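Long-range contacts in fatty acid synthase 1, isoform A (Drosophila melanogaster, PDB 6FN6), which probably carries out the de novo synthesis of long-chain saturated fatty acids from acetyl-CoA and malonyl-CoA with NADPH, this chain holding its dehydratase, enoylreductase and ketoreductase modifying region: residues Ala126-Tyr135 against Phe149-Thr157; Leu632-Phe643 against Ala655-Cys666. All blocks are in the same frame, centred on the assembly; numbering follows the deposited sequence.

Contact 1: Ala126-Tyr135 against Phe149-Thr157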
loop_
_atom_site.group_PDB
_atom_site.type_symbol
_atom_site.label_atom_id
_atom_site.label_comp_id
_atom_site.label_asym_id
_atom_site.label_seq_id
_atom_site.Cartn_x
_atom_site.Cartn_y
_atom_site.Cartn_z
ATOM N N ALA A 126 -42.023 12.310 1.320
ATOM C CA ALA A 126 -42.667 12.394 2.624
ATOM C C ALA A 126 -42.396 13.772 3.216
ATOM O O ALA A 126 -41.575 14.524 2.692
ATOM C CB ALA A 126 -42.169 11.295 3.546
ATOM N N LYS A 127 -43.083 14.102 4.306
ATOM C CA LYS A 127 -42.927 15.414 4.924
ATOM C C LYS A 127 -41.469 15.650 5.297
ATOM O O LYS A 127 -40.748 14.713 5.632
ATOM C CB LYS A 127 -43.820 15.543 6.163
ATOM C CG LYS A 127 -43.814 16.939 6.777
ATOM C CD LYS A 127 -44.947 17.146 7.776
ATOM C CE LYS A 127 -45.087 18.615 8.140
ATOM N NZ LYS A 127 -46.346 18.893 8.878
ATOM N N GLU A 128 -41.037 16.905 5.222
ATOM C CA GLU A 128 -39.678 17.262 5.604
ATOM C C GLU A 128 -39.525 17.162 7.113
ATOM O O GLU A 128 -40.508 17.213 7.855
ATOM C CB GLU A 128 -39.321 18.674 5.124
ATOM C CG GLU A 128 -39.871 19.810 5.981
ATOM C CD GLU A 128 -39.331 21.166 5.562
ATOM O OE1 GLU A 128 -39.463 22.131 6.347
ATOM O OE2 GLU A 128 -38.760 21.265 4.452
ATOM N N LEU A 129 -38.286 17.017 7.562
ATOM C CA LEU A 129 -38.001 16.922 8.983
ATOM C C LEU A 129 -37.671 18.299 9.541
ATOM O O LEU A 129 -36.933 19.068 8.926
ATOM C CB LEU A 129 -36.839 15.960 9.242
ATOM C CG LEU A 129 -36.956 14.551 8.656
ATOM C CD1 LEU A 129 -35.637 13.797 8.805
ATOM C CD2 LEU A 129 -38.076 13.791 9.326
ATOM N N GLY A 130 -38.238 18.611 10.701
ATOM C CA GLY A 130 -37.871 19.810 11.427
ATOM C C GLY A 130 -36.693 19.540 12.338
ATOM O O GLY A 130 -36.234 18.405 12.450
ATOM N N THR A 131 -36.209 20.581 13.006
ATOM C CA THR A 131 -35.080 20.431 13.912
ATOM C C THR A 131 -35.366 19.377 14.980
ATOM O O THR A 131 -34.501 18.568 15.303
ATOM C CB THR A 131 -34.721 21.771 14.594
ATOM O OG1 THR A 131 -33.696 21.554 15.569
ATOM C CG2 THR A 131 -35.941 22.397 15.269
ATOM N N ASN A 132 -36.586 19.365 15.504
ATOM C CA ASN A 132 -36.948 18.420 16.556
ATOM C C ASN A 132 -37.110 17.005 16.007
ATOM O O ASN A 132 -36.769 16.032 16.678
ATOM C CB ASN A 132 -38.232 18.868 17.255
ATOM C CG ASN A 132 -38.030 20.110 18.102
ATOM O OD1 ASN A 132 -36.986 20.280 18.737
ATOM N ND2 ASN A 132 -39.027 20.989 18.113
ATOM N N ASP A 133 -37.634 16.893 14.790
ATOM C CA ASP A 133 -37.755 15.595 14.132
ATOM C C ASP A 133 -36.382 14.967 13.933
ATOM O O ASP A 133 -36.173 13.793 14.231
ATOM C CB ASP A 133 -38.459 15.727 12.779
ATOM C CG ASP A 133 -39.871 16.250 12.904
ATOM O OD1 ASP A 133 -40.556 15.887 13.883
ATOM O OD2 ASP A 133 -40.297 17.019 12.016
ATOM N N VAL A 134 -35.453 15.762 13.413
ATOM C CA VAL A 134 -34.107 15.294 13.115
ATOM C C VAL A 134 -33.433 14.735 14.360
ATOM O O VAL A 134 -32.865 13.647 14.327
ATOM C CB VAL A 134 -33.263 16.425 12.497
ATOM C CG1 VAL A 134 -31.780 16.064 12.498
ATOM C CG2 VAL A 134 -33.740 16.734 11.095
ATOM N N TYR A 135 -33.478 15.486 15.452
ATOM C CA TYR A 135 -32.702 15.130 16.629
ATOM C C TYR A 135 -33.429 14.111 17.503
ATOM O O TYR A 135 -32.825 13.493 18.379
ATOM C CB TYR A 135 -32.339 16.389 17.419
ATOM C CG TYR A 135 -31.268 17.189 16.714
ATOM C CD1 TYR A 135 -29.937 16.793 16.765
ATOM C CD2 TYR A 135 -31.586 18.315 15.971
ATOM C CE1 TYR A 135 -28.955 17.506 16.107
ATOM C CE2 TYR A 135 -30.613 19.034 15.313
ATOM C CZ TYR A 135 -29.300 18.623 15.380
ATOM O OH TYR A 135 -28.323 19.342 14.729
ATOM N N PHE A 149 -24.692 22.478 18.853
ATOM C CA PHE A 149 -24.519 21.283 18.033
ATOM C C PHE A 149 -25.865 20.787 17.512
ATOM O O PHE A 149 -25.919 19.875 16.687
ATOM C CB PHE A 149 -23.814 20.175 18.819
ATOM C CG PHE A 149 -22.320 20.334 18.887
ATOM C CD1 PHE A 149 -21.509 19.767 17.918
ATOM C CD2 PHE A 149 -21.727 21.046 19.915
ATOM C CE1 PHE A 149 -20.135 19.907 17.970
ATOM C CE2 PHE A 149 -20.353 21.189 19.973
ATOM C CZ PHE A 149 -19.557 20.620 18.999
ATOM N N ARG A 150 -26.950 21.375 18.006
ATOM C CA ARG A 150 -28.269 21.117 17.446
ATOM C C ARG A 150 -28.524 22.121 16.323
ATOM O O ARG A 150 -29.480 22.894 16.370
ATOM C CB ARG A 150 -29.351 21.209 18.525
ATOM C CG ARG A 150 -29.507 19.933 19.344
ATOM C CD ARG A 150 -30.480 20.116 20.498
ATOM N NE ARG A 150 -31.846 20.374 20.047
ATOM C CZ ARG A 150 -32.821 19.467 20.025
ATOM N NH1 ARG A 150 -32.604 18.217 20.422
ATOM N NH2 ARG A 150 -34.028 19.813 19.601
ATOM N N GLY A 151 -27.661 22.094 15.310
ATOM C CA GLY A 151 -27.647 23.120 14.282
ATOM C C GLY A 151 -28.370 22.789 12.991
ATOM O O GLY A 151 -28.432 23.622 12.085
ATOM N N ILE A 152 -28.900 21.575 12.888
ATOM C CA ILE A 152 -29.726 21.217 11.740
ATOM C C ILE A 152 -31.121 21.801 11.931
ATOM O O ILE A 152 -31.931 21.267 12.690
ATOM C CB ILE A 152 -29.792 19.694 11.539
ATOM C CG1 ILE A 152 -28.387 19.132 11.306
ATOM C CG2 ILE A 152 -30.707 19.357 10.365
ATOM C CD1 ILE A 152 -28.315 17.613 11.262
ATOM N N VAL A 153 -31.389 22.904 11.241
ATOM C CA VAL A 153 -32.699 23.543 11.286
ATOM C C VAL A 153 -33.700 22.744 10.457
ATOM O O VAL A 153 -34.869 22.630 10.825
ATOM C CB VAL A 153 -32.641 25.007 10.798
ATOM C CG1 VAL A 153 -31.893 25.874 11.804
ATOM C CG2 VAL A 153 -31.992 25.102 9.431
ATOM N N ARG A 154 -33.241 22.202 9.333
ATOM C CA ARG A 154 -34.137 21.551 8.383
ATOM C C ARG A 154 -33.464 20.454 7.555
ATOM O O ARG A 154 -32.271 20.517 7.264
ATOM C CB ARG A 154 -34.723 22.613 7.450
ATOM C CG ARG A 154 -35.822 22.126 6.519
ATOM C CD ARG A 154 -36.637 23.288 5.955
ATOM N NE ARG A 154 -37.304 24.059 7.006
ATOM C CZ ARG A 154 -36.904 25.247 7.458
ATOM N NH1 ARG A 154 -35.818 25.837 6.970
ATOM N NH2 ARG A 154 -37.598 25.847 8.414
ATOM N N SER A 155 -34.252 19.446 7.195
ATOM C CA SER A 155 -33.805 18.373 6.314
ATOM C C SER A 155 -34.998 17.719 5.634
ATOM O O SER A 155 -36.061 17.579 6.235
ATOM C CB SER A 155 -33.017 17.320 7.091
ATOM O OG SER A 155 -32.829 16.152 6.308
ATOM N N ASP A 156 -34.822 17.305 4.385
ATOM C CA ASP A 156 -35.860 16.553 3.698
ATOM C C ASP A 156 -35.838 15.103 4.184
ATOM O O ASP A 156 -34.902 14.682 4.866
ATOM C CB ASP A 156 -35.682 16.637 2.178
ATOM C CG ASP A 156 -34.396 15.994 1.695
ATOM O OD1 ASP A 156 -33.474 15.792 2.513
ATOM O OD2 ASP A 156 -34.306 15.703 0.484
ATOM N N THR A 157 -36.876 14.351 3.843
ATOM C CA THR A 157 -37.082 13.025 4.414
ATOM C C THR A 157 -35.915 12.067 4.150
ATOM O O THR A 157 -35.678 11.152 4.936
ATOM C CB THR A 157 -38.386 12.383 3.883
ATOM O OG1 THR A 157 -38.508 11.049 4.388
ATOM C CG2 THR A 157 -38.402 12.350 2.367
HETATM O O HOH W 1 -40.441 12.368 6.686
#
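Tyr135 reaches from the first turns of a helix to the loop that leads into strand 152-155, and its path shows how one long side chain can fasten a helix across the end of a strand. With CG anti to the carbonyl carbon (chi1 -73°), the ring is directed at Arg150. Its CB meets NH1 of Arg150 at 3.5 Å. Over the centre of one ring face lies CG of Arg150, 4.0 Å from the centroid, in a CH-pi contact, while CG1 of Val134 covers the opposite face near the rim. Further out, CE2 packs on CB of Ile152. At the tip, Tyr135 OH accepts a nearly straight bond from Ile152 N (3.0 Å, 169°), a donor lying in the ring plane. The same hydroxyl is also bonded to Gln179 of helix 170-183. The Arg150 chain runs over the ring face in the opposite direction to Tyr135, and a bend at chi3 leaves Arg150 NH2 3.1 Å from OD1 of Asn132.

Just before the helix, the segments form a short antiparallel pairing at Leu129 and Ser155. Leu129 N donates to Ser155 O (2.7 Å), and Ser155 N returns a bond to Leu129 O. Gly130 is the N-cap residue of the helix; its N bonds to OD2 of Asp133 in the first turn. Towards solvent, OE1 of Glu128 forms a salt bridge with NE of Arg154 at 3.0 Å, though the hydrogen bond within it is bent and weak.

All this belongs to the predicted C-terminal hotdog fold of the dehydratase. Because Phe149 packs beside His24 and Asp175, the predicted catalytic pair, the bonds at the Tyr135 hydroxyl probably help fix the backbone next to the active site, with a buried phenol held by backbone and amide partners.

Contact 2: Leu632-Phe643 against Ala655-Cys666; sequences LAEQDCVLGLEF and AMVPAKSLATTC
Ser661 meets the backbone of 640-642 in the loops beside a beta hairpin, strands 642-646 and 652-656. The hairpin lies in the mixed beta sheet with strands 601-611 and 665-669, consistent with the GroES-like, substrate-binding part of a medium-chain-type enoylreductase. OG of Ser661 donates to Glu642 O (2.6 Å) from above the carbonyl plane, and Ser661 N donates to Gly640 O. The CA atoms of Gly640 and Ser661 are 4.0 Å apart, and Gly640 CA comes 3.5 Å from Leu662 N.

On the hairpin itself, Phe643 and Ala655 form an antiparallel hydrogen-bonded pair. Ala655 CB sits over one face of the Phe643 ring, with CZ at 3.6 Å, while the sulfur of Cys666 approaches that ring obliquely. Val657 N donates to Leu641 O (168°), one of the two bonds flanking the non-hydrogen-bonded pair Glu642-Met656. The apolar part of this first shell has Leu632 CD2 on Ala659 CB at 3.9 Å, and Leu639 CB against CD2 of Leu662.

In the outer shell, helix 613-620 covers Val638 and Leu639, and strand 570-574 lies against Cys637 and Leu662. Glu642 turns its carboxylate away to Cys690 N and Asn612.

Lys660 runs extended alongside Cys637, its CG 3.5 Å from SG. A final bend at chi4 (-61°) then swings Lys660 NZ onto Cys637 O, where it donates in the carbonyl plane, on a lone pair, at 2.6 Å.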
loop_
_atom_site.group_PDB
_atom_site.type_symbol
_atom_site.label_atom_id
_atom_site.label_comp_id
_atom_site.label_asym_id
_atom_site.label_seq_id
_atom_site.Cartn_x
_atom_site.Cartn_y
_atom_site.Cartn_z
ATOM N N LEU A 632 -28.832 -8.154 6.652
ATOM C CA LEU A 632 -28.704 -8.967 7.855
ATOM C C LEU A 632 -28.575 -8.089 9.098
ATOM O O LEU A 632 -28.952 -8.499 10.196
ATOM C CB LEU A 632 -27.506 -9.910 7.745
ATOM C CG LEU A 632 -27.587 -10.962 6.635
ATOM C CD1 LEU A 632 -26.248 -11.663 6.449
ATOM C CD2 LEU A 632 -28.685 -11.977 6.925
ATOM N N ALA A 633 -28.040 -6.883 8.926
ATOM C CA ALA A 633 -27.909 -5.942 10.034
ATOM C C ALA A 633 -29.268 -5.696 10.690
ATOM O O ALA A 633 -29.348 -5.422 11.888
ATOM C CB ALA A 633 -27.304 -4.635 9.551
ATOM N N GLU A 634 -30.330 -5.776 9.894
ATOM C CA GLU A 634 -31.693 -5.635 10.401
ATOM C C GLU A 634 -32.175 -6.896 11.120
ATOM O O GLU A 634 -32.917 -6.818 12.098
ATOM C CB GLU A 634 -32.655 -5.296 9.258
ATOM C CG GLU A 634 -32.353 -3.985 8.544
ATOM C CD GLU A 634 -33.007 -2.790 9.216
ATOM O OE1 GLU A 634 -33.304 -2.874 10.428
ATOM O OE2 GLU A 634 -33.228 -1.768 8.532
ATOM N N GLN A 635 -31.741 -8.056 10.636
ATOM C CA GLN A 635 -32.272 -9.335 11.103
ATOM C C GLN A 635 -31.779 -9.716 12.499
ATOM O O GLN A 635 -30.739 -9.241 12.957
ATOM C CB GLN A 635 -31.894 -10.446 10.117
ATOM C CG GLN A 635 -32.353 -10.208 8.683
ATOM C CD GLN A 635 -33.834 -10.468 8.488
ATOM O OE1 GLN A 635 -34.420 -11.321 9.154
ATOM N NE2 GLN A 635 -34.446 -9.732 7.567
ATOM N N ASP A 636 -32.541 -10.581 13.164
ATOM C CA ASP A 636 -32.178 -11.093 14.484
ATOM C C ASP A 636 -31.405 -12.404 14.351
ATOM O O ASP A 636 -30.411 -12.625 15.041
ATOM C CB ASP A 636 -33.429 -11.306 15.342
ATOM C CG ASP A 636 -33.835 -10.059 16.109
ATOM O OD1 ASP A 636 -32.946 -9.267 16.489
ATOM O OD2 ASP A 636 -35.049 -9.872 16.329
ATOM N N CYS A 637 -31.886 -13.271 13.465
ATOM C CA CYS A 637 -31.269 -14.569 13.210
ATOM C C CYS A 637 -30.218 -14.452 12.110
ATOM O O CYS A 637 -30.558 -14.408 10.930
ATOM C CB CYS A 637 -32.340 -15.593 12.822
ATOM S SG CYS A 637 -31.721 -17.144 12.124
ATOM N N VAL A 638 -28.947 -14.372 12.497
ATOM C CA VAL A 638 -27.869 -14.160 11.531
ATOM C C VAL A 638 -26.738 -15.185 11.647
ATOM O O VAL A 638 -25.934 -15.327 10.729
ATOM C CB VAL A 638 -27.300 -12.734 11.667
ATOM C CG1 VAL A 638 -28.360 -11.710 11.320
ATOM C CG2 VAL A 638 -26.785 -12.495 13.081
ATOM N N LEU A 639 -26.668 -15.891 12.768
ATOM C CA LEU A 639 -25.587 -16.844 12.992
ATOM C C LEU A 639 -25.787 -18.094 12.137
ATOM O O LEU A 639 -26.917 -18.454 11.811
ATOM C CB LEU A 639 -25.510 -17.218 14.474
ATOM C CG LEU A 639 -25.266 -16.054 15.443
ATOM C CD1 LEU A 639 -25.411 -16.512 16.890
ATOM C CD2 LEU A 639 -23.909 -15.406 15.218
ATOM N N GLY A 640 -24.689 -18.751 11.768
ATOM C CA GLY A 640 -24.769 -19.979 10.996
ATOM C C GLY A 640 -24.514 -19.776 9.517
ATOM O O GLY A 640 -25.365 -19.242 8.806
ATOM N N LEU A 641 -23.346 -20.210 9.051
ATOM C CA LEU A 641 -22.953 -19.998 7.664
ATOM C C LEU A 641 -23.116 -21.263 6.823
ATOM O O LEU A 641 -23.228 -21.198 5.598
ATOM C CB LEU A 641 -21.503 -19.524 7.607
ATOM C CG LEU A 641 -21.259 -18.045 7.921
ATOM C CD1 LEU A 641 -19.770 -17.796 8.063
ATOM C CD2 LEU A 641 -21.859 -17.131 6.868
ATOM N N GLU A 642 -23.120 -22.413 7.487
ATOM C CA GLU A 642 -23.229 -23.697 6.803
ATOM C C GLU A 642 -23.843 -24.744 7.720
ATOM O O GLU A 642 -23.963 -24.526 8.926
ATOM C CB GLU A 642 -21.853 -24.163 6.324
ATOM C CG GLU A 642 -20.863 -24.399 7.456
ATOM C CD GLU A 642 -19.458 -24.696 6.967
ATOM O OE1 GLU A 642 -19.313 -25.373 5.927
ATOM O OE2 GLU A 642 -18.496 -24.254 7.628
ATOM N N PHE A 643 -24.222 -25.884 7.150
ATOM C CA PHE A 643 -24.800 -26.965 7.937
ATOM C C PHE A 643 -24.841 -28.280 7.167
ATOM O O PHE A 643 -24.811 -28.300 5.936
ATOM C CB PHE A 643 -26.220 -26.604 8.384
ATOM C CG PHE A 643 -27.221 -26.580 7.261
ATOM C CD1 PHE A 643 -27.886 -27.735 6.884
ATOM C CD2 PHE A 643 -27.500 -25.406 6.583
ATOM C CE1 PHE A 643 -28.805 -27.720 5.853
ATOM C CE2 PHE A 643 -28.421 -25.385 5.552
ATOM C CZ PHE A 643 -29.072 -26.545 5.188
ATOM N N ALA A 655 -24.867 -27.998 3.077
ATOM C CA ALA A 655 -25.144 -26.747 2.381
ATOM C C ALA A 655 -24.309 -25.577 2.885
ATOM O O ALA A 655 -23.653 -25.656 3.924
ATOM C CB ALA A 655 -26.618 -26.411 2.510
ATOM N N MET A 656 -24.365 -24.485 2.129
ATOM C CA MET A 656 -23.696 -23.243 2.482
ATOM C C MET A 656 -24.682 -22.095 2.302
ATOM O O MET A 656 -25.364 -22.009 1.280
ATOM C CB MET A 656 -22.452 -23.030 1.619
ATOM C CG MET A 656 -21.684 -21.757 1.937
ATOM S SD MET A 656 -20.173 -21.584 0.975
ATOM C CE MET A 656 -20.819 -21.596 -0.698
ATOM N N VAL A 657 -24.765 -21.227 3.305
ATOM C CA VAL A 657 -25.726 -20.130 3.296
ATOM C C VAL A 657 -25.090 -18.854 3.836
ATOM O O VAL A 657 -24.072 -18.910 4.524
ATOM C CB VAL A 657 -26.977 -20.493 4.108
ATOM C CG1 VAL A 657 -27.835 -21.493 3.347
ATOM C CG2 VAL A 657 -26.575 -21.061 5.465
ATOM N N PRO A 658 -25.692 -17.693 3.530
ATOM C CA PRO A 658 -25.171 -16.427 4.057
ATOM C C PRO A 658 -25.369 -16.290 5.560
ATOM O O PRO A 658 -24.559 -15.653 6.237
ATOM C CB PRO A 658 -25.979 -15.369 3.299
ATOM C CG PRO A 658 -27.217 -16.055 2.874
ATOM C CD PRO A 658 -26.839 -17.484 2.630
ATOM N N ALA A 659 -26.455 -16.859 6.067
ATOM C CA ALA A 659 -26.740 -16.820 7.491
ATOM C C ALA A 659 -27.837 -17.813 7.840
ATOM O O ALA A 659 -28.387 -18.474 6.959
ATOM C CB ALA A 659 -27.143 -15.416 7.905
ATOM N N LYS A 660 -28.125 -17.919 9.136
ATOM C CA LYS A 660 -29.330 -18.578 9.643
ATOM C C LYS A 660 -29.251 -20.105 9.657
ATOM O O LYS A 660 -30.284 -20.774 9.721
ATOM C CB LYS A 660 -30.552 -18.141 8.827
ATOM C CG LYS A 660 -30.753 -16.633 8.778
ATOM C CD LYS A 660 -31.881 -16.237 7.841
ATOM C CE LYS A 660 -32.172 -14.742 7.923
ATOM N NZ LYS A 660 -32.595 -14.310 9.288
ATOM N N SER A 661 -28.045 -20.663 9.604
ATOM C CA SER A 661 -27.894 -22.116 9.610
ATOM C C SER A 661 -27.836 -22.652 11.036
ATOM O O SER A 661 -28.029 -23.846 11.268
ATOM C CB SER A 661 -26.635 -22.540 8.852
ATOM O OG SER A 661 -25.498 -22.524 9.700
ATOM N N LEU A 662 -27.585 -21.764 11.992
ATOM C CA LEU A 662 -27.476 -22.173 13.383
ATOM C C LEU A 662 -28.870 -22.169 13.995
ATOM O O LEU A 662 -29.167 -21.410 14.919
ATOM C CB LEU A 662 -26.528 -21.253 14.153
ATOM C CG LEU A 662 -26.140 -21.706 15.562
ATOM C CD1 LEU A 662 -25.452 -23.065 15.539
ATOM C CD2 LEU A 662 -25.241 -20.674 16.222
ATOM N N ALA A 663 -29.719 -23.033 13.449
ATOM C CA ALA A 663 -31.111 -23.129 13.850
ATOM C C ALA A 663 -31.593 -24.556 13.636
ATOM O O ALA A 663 -30.899 -25.364 13.025
ATOM C CB ALA A 663 -31.961 -22.149 13.061
ATOM N N THR A 664 -32.775 -24.870 14.148
ATOM C CA THR A 664 -33.332 -26.207 13.987
ATOM C C THR A 664 -33.683 -26.473 12.525
ATOM O O THR A 664 -33.694 -27.620 12.080
ATOM C CB THR A 664 -34.584 -26.398 14.857
ATOM O OG1 THR A 664 -35.548 -25.388 14.538
ATOM C CG2 THR A 664 -34.220 -26.308 16.331
ATOM N N THR A 665 -33.971 -25.406 11.787
ATOM C CA THR A 665 -34.279 -25.512 10.365
ATOM C C THR A 665 -33.660 -24.342 9.610
ATOM O O THR A 665 -33.482 -23.259 10.167
ATOM C CB THR A 665 -35.798 -25.534 10.107
ATOM O OG1 THR A 665 -36.435 -24.509 10.882
ATOM C CG2 THR A 665 -36.387 -26.889 10.480
ATOM N N CYS A 666 -33.318 -24.568 8.346
ATOM C CA CYS A 666 -32.727 -23.523 7.520
ATOM C C CYS A 666 -33.196 -23.639 6.075
ATOM O O CYS A 666 -33.371 -24.741 5.556
ATOM C CB CYS A 666 -31.198 -23.584 7.582
ATOM S SG CYS A 666 -30.369 -22.221 6.716
#

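How the contacts relate
Read from the N terminus, the chain first closes a loop at contact 1, where 126-135 is rejoined by 149-157 after 13 intervening residues, and then, nearly 500 residues later, at contact 2, where 632-643 meets 655-666 across 11. The two loops follow in series; neither encloses nor crosses the other. Contact 1 ties a helix start to an edge of the predicted C-terminal hotdog half of the dehydratase, whereas contact 2 joins a hairpin to the loops flanking it in what is probably the enoylreductase. Their centres lie 37 Å apart and their nearest atoms about 14 Å, so they do not touch. Each closes a short loop within its own part of the chain.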